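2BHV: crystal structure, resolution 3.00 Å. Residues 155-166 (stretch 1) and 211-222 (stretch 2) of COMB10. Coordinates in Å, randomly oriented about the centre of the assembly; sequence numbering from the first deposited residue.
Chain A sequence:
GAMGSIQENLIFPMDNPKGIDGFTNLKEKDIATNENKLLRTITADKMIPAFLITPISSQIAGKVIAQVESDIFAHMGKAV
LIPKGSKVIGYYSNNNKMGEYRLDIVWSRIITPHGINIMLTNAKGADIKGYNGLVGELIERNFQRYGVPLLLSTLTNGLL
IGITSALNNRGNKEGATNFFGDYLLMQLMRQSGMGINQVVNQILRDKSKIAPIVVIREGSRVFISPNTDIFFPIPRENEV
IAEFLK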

ATOM      1  N   LEU A 155     -20.669   5.028  13.157  1.00 45.63           N
ATOM      2  CA  LEU A 155     -19.813   6.191  12.898  1.00 45.54           C
ATOM      3  C   LEU A 155     -18.851   6.452  14.046  1.00 45.56           C
ATOM      4  O   LEU A 155     -19.087   5.992  15.162  1.00 45.61           O
ATOM      5  CB  LEU A 155     -20.686   7.417  12.671  1.00 45.30           C
ATOM      6  CG  LEU A 155     -21.481   7.597  11.366  1.00 45.25           C
ATOM      7  CD1 LEU A 155     -21.680   6.339  10.532  1.00 45.54           C
ATOM      8  CD2 LEU A 155     -22.813   8.259  11.647  1.00 45.77           C
ATOM      9  N   THR A 156     -17.776   7.198  13.778  1.00 45.61           N
ATOM     10  CA  THR A 156     -16.778   7.500  14.806  1.00 45.87           C
ATOM     11  C   THR A 156     -17.287   8.503  15.783  1.00 46.18           C
ATOM     12  O   THR A 156     -17.905   9.517  15.396  1.00 46.08           O
ATOM     13  CB  THR A 156     -15.563   8.214  14.275  1.00 45.87           C
ATOM     14  OG1 THR A 156     -15.449   8.015  12.873  1.00 47.37           O
ATOM     15  CG2 THR A 156     -14.335   7.741  15.010  1.00 45.38           C
ATOM     16  N   ASN A 157     -16.980   8.252  17.051  1.00 46.09           N
ATOM     17  CA  ASN A 157     -16.978   9.311  18.028  1.00 46.02           C
ATOM     18  C   ASN A 157     -15.671   9.292  18.806  1.00 46.16           C
ATOM     19  O   ASN A 157     -15.616   9.711  19.956  1.00 46.35           O
ATOM     20  CB  ASN A 157     -18.175   9.182  18.940  1.00 45.91           C
ATOM     21  CG  ASN A 157     -18.408  10.420  19.768  1.00 45.21           C
ATOM     22  OD1 ASN A 157     -18.025  11.521  19.395  1.00 43.96           O
ATOM     23  ND2 ASN A 157     -19.042  10.238  20.904  1.00 45.29           N
ATOM     24  N   GLY A 158     -14.613   8.829  18.143  1.00 46.17           N
ATOM     25  CA  GLY A 158     -13.310   8.646  18.760  1.00 45.92           C
ATOM     26  C   GLY A 158     -13.029   7.174  18.966  1.00 45.94           C
ATOM     27  O   GLY A 158     -13.283   6.629  20.049  1.00 46.01           O
ATOM     28  N   LEU A 159     -12.521   6.527  17.921  1.00 45.97           N
ATOM     29  CA  LEU A 159     -12.125   5.127  17.998  1.00 46.14           C
ATOM     30  C   LEU A 159     -10.696   5.001  18.514  1.00 46.25           C
ATOM     31  O   LEU A 159      -9.811   5.759  18.106  1.00 46.24           O
ATOM     32  CB  LEU A 159     -12.227   4.451  16.629  1.00 46.00           C
ATOM     33  CG  LEU A 159     -13.576   4.434  15.918  1.00 46.10           C
ATOM     34  CD1 LEU A 159     -13.433   3.925  14.487  1.00 45.82           C
ATOM     35  CD2 LEU A 159     -14.587   3.615  16.694  1.00 46.25           C
ATOM     36  N   LEU A 160     -10.485   4.046  19.420  1.00 46.35           N
ATOM     37  CA  LEU A 160      -9.146   3.670  19.830  1.00 46.71           C
ATOM     38  C   LEU A 160      -8.640   2.554  18.933  1.00 46.89           C
ATOM     39  O   LEU A 160      -9.018   1.387  19.101  1.00 46.83           O
ATOM     40  CB  LEU A 160      -9.143   3.229  21.277  1.00 46.79           C
ATOM     41  CG  LEU A 160      -8.913   4.328  22.309  1.00 46.97           C
ATOM     42  CD1 LEU A 160     -10.164   5.176  22.507  1.00 47.33           C
ATOM     43  CD2 LEU A 160      -8.476   3.691  23.632  1.00 47.37           C
ATOM     44  N   ILE A 161      -7.795   2.925  17.969  1.00 47.06           N
ATOM     45  CA  ILE A 161      -7.404   1.999  16.909  1.00 47.26           C
ATOM     46  C   ILE A 161      -5.952   1.576  17.023  1.00 47.70           C
ATOM     47  O   ILE A 161      -5.056   2.404  16.918  1.00 47.73           O
ATOM     48  CB  ILE A 161      -7.627   2.593  15.513  1.00 47.11           C
ATOM     49  CG1 ILE A 161      -9.090   3.019  15.330  1.00 46.92           C
ATOM     50  CG2 ILE A 161      -7.219   1.579  14.446  1.00 46.90           C
ATOM     51  CD1 ILE A 161      -9.291   4.124  14.317  1.00 46.89           C
ATOM     52  N   GLY A 162      -5.735   0.281  17.238  1.00 48.37           N
ATOM     53  CA  GLY A 162      -4.402  -0.309  17.201  1.00 49.23           C
ATOM     54  C   GLY A 162      -4.174  -1.022  15.880  1.00 50.08           C
ATOM     55  O   GLY A 162      -5.054  -1.751  15.411  1.00 50.00           O
ATOM     56  N   ILE A 163      -3.008  -0.807  15.266  1.00 51.26           N
ATOM     57  CA  ILE A 163      -2.694  -1.440  13.975  1.00 52.54           C
ATOM     58  C   ILE A 163      -1.274  -1.987  13.939  1.00 53.95           C
ATOM     59  O   ILE A 163      -0.361  -1.296  13.484  1.00 54.32           O
ATOM     60  CB  ILE A 163      -2.839  -0.468  12.769  1.00 52.19           C
ATOM     61  CG1 ILE A 163      -4.020   0.480  12.931  1.00 51.52           C
ATOM     62  CG2 ILE A 163      -2.953  -1.245  11.457  1.00 52.31           C
ATOM     63  CD1 ILE A 163      -3.924   1.692  12.026  1.00 51.28           C
ATOM     64  N   THR A 164      -1.078  -3.218  14.407  1.00 55.44           N
ATOM     65  CA  THR A 164       0.217  -3.880  14.245  1.00 57.00           C
ATOM     66  C   THR A 164       0.308  -4.460  12.825  1.00 57.67           C
ATOM     67  O   THR A 164      -0.703  -4.502  12.103  1.00 57.75           O
ATOM     68  CB  THR A 164       0.452  -4.966  15.315  1.00 57.26           C
ATOM     69  OG1 THR A 164      -0.593  -5.938  15.245  1.00 58.46           O
ATOM     70  CG2 THR A 164       0.485  -4.346  16.733  1.00 57.54           C
ATOM     71  N   SER A 165       1.511  -4.882  12.422  1.00 58.61           N
ATOM     72  CA  SER A 165       1.780  -5.272  11.017  1.00 59.50           C
ATOM     73  C   SER A 165       1.853  -6.792  10.805  1.00 59.93           C
ATOM     74  O   SER A 165       1.989  -7.549  11.778  1.00 60.01           O
ATOM     75  CB  SER A 165       3.068  -4.586  10.492  1.00 59.39           C
ATOM     76  N   ALA A 166       1.749  -7.217   9.535  1.00 60.32           N
ATOM     77  CA  ALA A 166       1.925  -8.634   9.106  1.00 60.49           C
ATOM     78  C   ALA A 166       1.319  -9.687  10.056  1.00 60.45           C
ATOM     79  O   ALA A 166       2.037 -10.465  10.692  1.00 60.20           O
ATOM     80  CB  ALA A 166       3.421  -8.949   8.808  1.00 60.17           C
TER
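Stretch 2 211-222: APIVVIREGSRV

How does stretch 2 lie on stretch 1? It runs antiparallel alongside it, extended for most of its length, so that P212 comes near S165 at one end and V222 near N157 at the other. Two short ladders hold the pair. In one, I161 faces I216 with CA atoms 4.7 Å apart, and G162 faces V215 with CA atoms 5.1 Å apart; in the other, T156 pairs with V222, CA to CA 4.8 Å. Between them the register shifts by one residue, and the type II turn from R217 to S220 lies in the loop that joins the two ladders on the stretch 2 side. Together the stretches bury 948 Å² of surface.

What fastens the middle of the contact? G162 and V215 bond to each other twice, G162 N to V215 O at 2.9 Å and V215 N to G162 O at 2.8 Å, the second almost straight. Two residues along, R217 N donates to L160 O at 2.8 Å. Beside these bonds two CA-H...O contacts bring the strands close: I161 CA lies 3.4 Å from V215 O, and I216 CA lies 3.5 Å from L160 O. G162 leaves a hollow, and the R217 side chain folds over it, with G162 N over one face of the guanidinium and 4.2 Å from R217 NH1. The space is needed, since an ideal CB on G162 would come within a tight 3.2 Å of R217 NE.

How does the turn fit against the loop of stretch 1? S220 OG is the pin. It donates to R217 O at 2.6 Å, bracing the turn from within, and accepts from L160 N at 2.9 Å, so one hydroxyl ties the turn to stretch 1. L160 points its CB toward stretch 2, and that CB packs 3.6 Å from S220 OG and 4.0 Å from R217 CB. Beyond the turn the backbones join again: R221 N donates to G158 O at 2.8 Å, and N157 N donates to R221 O at 2.8 Å. The side chain of N157 leans the same way, its CB 3.5 Å from V222 N and its ND2 3.5 Å from R221 CG.

Which bumps fill which hollows among the apolar side chains? L159 starts sideways, but its end swings nearer, and its CD2 settles between two branched residues, 3.7 Å from V222 CG2 and 4.0 Å from I216 CG2. On the face shared by I161 and I216, I161 CG1 is 4.4 Å from I216 CG1, while I161 CG2 reaches V214 CG1 at 4.0 Å. I163 continues the row: its CG2 rests against both P212 CB at 3.7 Å and V214 CG2 at 3.9 Å. I213 also starts sideways and turns its end inward, bringing its CD1 to 3.4 Å from S165 O and 3.7 Å from T164 OG1, a methyl bump laid against the exposed tail of stretch 1.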

ATOM      1  N   ALA A 211      -3.028  -7.505   4.431  1.00 54.76           N
ATOM      2  CA  ALA A 211      -3.530  -6.354   5.206  1.00 54.00           C
ATOM      3  C   ALA A 211      -3.053  -6.442   6.643  1.00 53.29           C
ATOM      4  O   ALA A 211      -2.747  -7.538   7.106  1.00 53.18           O
ATOM      5  CB  ALA A 211      -5.062  -6.293   5.157  1.00 53.97           C
ATOM      6  N   PRO A 212      -2.988  -5.293   7.359  1.00 52.80           N
ATOM      7  CA  PRO A 212      -2.524  -5.378   8.747  1.00 52.23           C
ATOM      8  C   PRO A 212      -3.648  -5.800   9.668  1.00 51.52           C
ATOM      9  O   PRO A 212      -4.822  -5.706   9.311  1.00 51.63           O
ATOM     10  CB  PRO A 212      -2.083  -3.944   9.066  1.00 52.27           C
ATOM     11  CG  PRO A 212      -2.938  -3.080   8.186  1.00 52.41           C
ATOM     12  CD  PRO A 212      -3.330  -3.906   6.974  1.00 52.77           C
ATOM     13  N   ILE A 213      -3.289  -6.286  10.839  1.00 50.75           N
ATOM     14  CA  ILE A 213      -4.274  -6.534  11.856  1.00 50.12           C
ATOM     15  C   ILE A 213      -4.728  -5.175  12.375  1.00 49.50           C
ATOM     16  O   ILE A 213      -3.916  -4.311  12.695  1.00 49.58           O
ATOM     17  CB  ILE A 213      -3.721  -7.406  13.010  1.00 50.34           C
ATOM     18  CG1 ILE A 213      -2.820  -8.527  12.469  1.00 50.29           C
ATOM     19  CG2 ILE A 213      -4.875  -7.977  13.849  1.00 50.43           C
ATOM     20  CD1 ILE A 213      -1.335  -8.157  12.389  1.00 50.64           C
ATOM     21  N   VAL A 214      -6.032  -4.979  12.401  1.00 48.70           N
ATOM     22  CA  VAL A 214      -6.612  -3.776  12.941  1.00 47.99           C
ATOM     23  C   VAL A 214      -7.529  -4.135  14.101  1.00 47.71           C
ATOM     24  O   VAL A 214      -8.449  -4.941  13.963  1.00 47.48           O
ATOM     25  CB  VAL A 214      -7.417  -3.024  11.898  1.00 47.85           C
ATOM     26  CG1 VAL A 214      -8.062  -1.798  12.520  1.00 47.72           C
ATOM     27  CG2 VAL A 214      -6.540  -2.628  10.754  1.00 48.00           C
ATOM     28  N   VAL A 215      -7.271  -3.525  15.248  1.00 47.19           N
ATOM     29  CA  VAL A 215      -8.132  -3.707  16.387  1.00 46.98           C
ATOM     30  C   VAL A 215      -8.768  -2.374  16.739  1.00 46.89           C
ATOM     31  O   VAL A 215      -8.095  -1.345  16.735  1.00 46.92           O
ATOM     32  CB  VAL A 215      -7.381  -4.330  17.601  1.00 46.87           C
ATOM     33  CG1 VAL A 215      -8.201  -4.189  18.878  1.00 46.77           C
ATOM     34  CG2 VAL A 215      -7.063  -5.787  17.327  1.00 46.52           C
ATOM     35  N   ILE A 216     -10.075  -2.406  16.997  1.00 46.65           N
ATOM     36  CA  ILE A 216     -10.765  -1.280  17.577  1.00 46.38           C
ATOM     37  C   ILE A 216     -11.027  -1.630  19.044  1.00 46.55           C
ATOM     38  O   ILE A 216     -11.879  -2.468  19.347  1.00 46.68           O
ATOM     39  CB  ILE A 216     -12.036  -0.969  16.795  1.00 46.37           C
ATOM     40  CG1 ILE A 216     -11.658  -0.534  15.372  1.00 45.92           C
ATOM     41  CG2 ILE A 216     -12.829   0.136  17.483  1.00 46.50           C
ATOM     42  CD1 ILE A 216     -12.782  -0.553  14.392  1.00 46.00           C
ATOM     43  N   ARG A 217     -10.253  -1.024  19.948  1.00 46.55           N
ATOM     44  CA  ARG A 217     -10.271  -1.392  21.368  1.00 46.53           C
ATOM     45  C   ARG A 217     -11.596  -1.074  22.045  1.00 46.31           C
ATOM     46  O   ARG A 217     -12.305  -0.153  21.661  1.00 46.28           O
ATOM     47  CB  ARG A 217      -9.149  -0.677  22.129  1.00 46.69           C
ATOM     48  CG  ARG A 217      -7.832  -1.448  22.243  1.00 47.80           C
ATOM     49  CD  ARG A 217      -6.963  -1.228  21.000  1.00 49.90           C
ATOM     50  NE  ARG A 217      -5.521  -1.301  21.278  1.00 50.38           N
ATOM     51  CZ  ARG A 217      -4.710  -0.245  21.427  1.00 50.50           C
ATOM     52  NH1 ARG A 217      -5.176   1.011  21.340  1.00 49.62           N
ATOM     53  NH2 ARG A 217      -3.414  -0.451  21.663  1.00 50.93           N
ATOM     54  N   GLU A 218     -11.920  -1.833  23.073  1.00 46.17           N
ATOM     55  CA  GLU A 218     -13.038  -1.480  23.926  1.00 46.22           C
ATOM     56  C   GLU A 218     -12.798  -0.090  24.528  1.00 45.98           C
ATOM     57  O   GLU A 218     -11.662   0.299  24.762  1.00 46.20           O
ATOM     58  CB  GLU A 218     -13.242  -2.554  25.014  1.00 46.25           C
ATOM     59  CG  GLU A 218     -12.189  -2.581  26.126  1.00 46.78           C
ATOM     60  CD  GLU A 218     -10.921  -3.342  25.773  1.00 47.90           C
ATOM     61  OE1 GLU A 218     -10.596  -3.517  24.578  1.00 47.52           O
ATOM     62  OE2 GLU A 218     -10.234  -3.769  26.721  1.00 49.15           O
ATOM     63  N   GLY A 219     -13.867   0.654  24.765  1.00 45.79           N
ATOM     64  CA  GLY A 219     -13.753   2.033  25.207  1.00 45.66           C
ATOM     65  C   GLY A 219     -13.827   2.995  24.036  1.00 45.78           C
ATOM     66  O   GLY A 219     -13.961   4.212  24.216  1.00 45.85           O
ATOM     67  N   SER A 220     -13.730   2.451  22.824  1.00 45.68           N
ATOM     68  CA  SER A 220     -13.898   3.242  21.633  1.00 45.44           C
ATOM     69  C   SER A 220     -15.278   3.844  21.655  1.00 45.41           C
ATOM     70  O   SER A 220     -16.237   3.204  22.076  1.00 45.18           O
ATOM     71  CB  SER A 220     -13.717   2.383  20.394  1.00 45.58           C
ATOM     72  OG  SER A 220     -12.358   2.040  20.212  1.00 46.20           O
ATOM     73  N   ARG A 221     -15.363   5.084  21.193  1.00 45.57           N
ATOM     74  CA  ARG A 221     -16.593   5.841  21.207  1.00 45.46           C
ATOM     75  C   ARG A 221     -17.184   5.913  19.809  1.00 45.51           C
ATOM     76  O   ARG A 221     -16.482   6.151  18.831  1.00 45.58           O
ATOM     77  CB  ARG A 221     -16.301   7.239  21.714  1.00 45.60           C
ATOM     78  CG  ARG A 221     -17.303   7.772  22.719  1.00 45.90           C
ATOM     79  CD  ARG A 221     -16.901   7.378  24.097  1.00 46.04           C
ATOM     80  NE  ARG A 221     -17.584   8.147  25.131  1.00 45.88           N
ATOM     81  CZ  ARG A 221     -16.963   8.830  26.096  1.00 45.94           C
ATOM     82  NH1 ARG A 221     -15.634   8.859  26.167  1.00 46.29           N
ATOM     83  NH2 ARG A 221     -17.672   9.486  27.000  1.00 45.53           N
ATOM     84  N   VAL A 222     -18.493   5.739  19.723  1.00 45.78           N
ATOM     85  CA  VAL A 222     -19.151   5.491  18.453  1.00 45.79           C
ATOM     86  C   VAL A 222     -20.523   6.201  18.358  1.00 45.73           C
ATOM     87  O   VAL A 222     -21.165   6.430  19.374  1.00 45.90           O
ATOM     88  CB  VAL A 222     -19.265   3.960  18.274  1.00 45.76           C
ATOM     89  CG1 VAL A 222     -20.686   3.509  17.998  1.00 45.79           C
ATOM     90  CG2 VAL A 222     -18.268   3.461  17.237  1.00 45.51           C
TER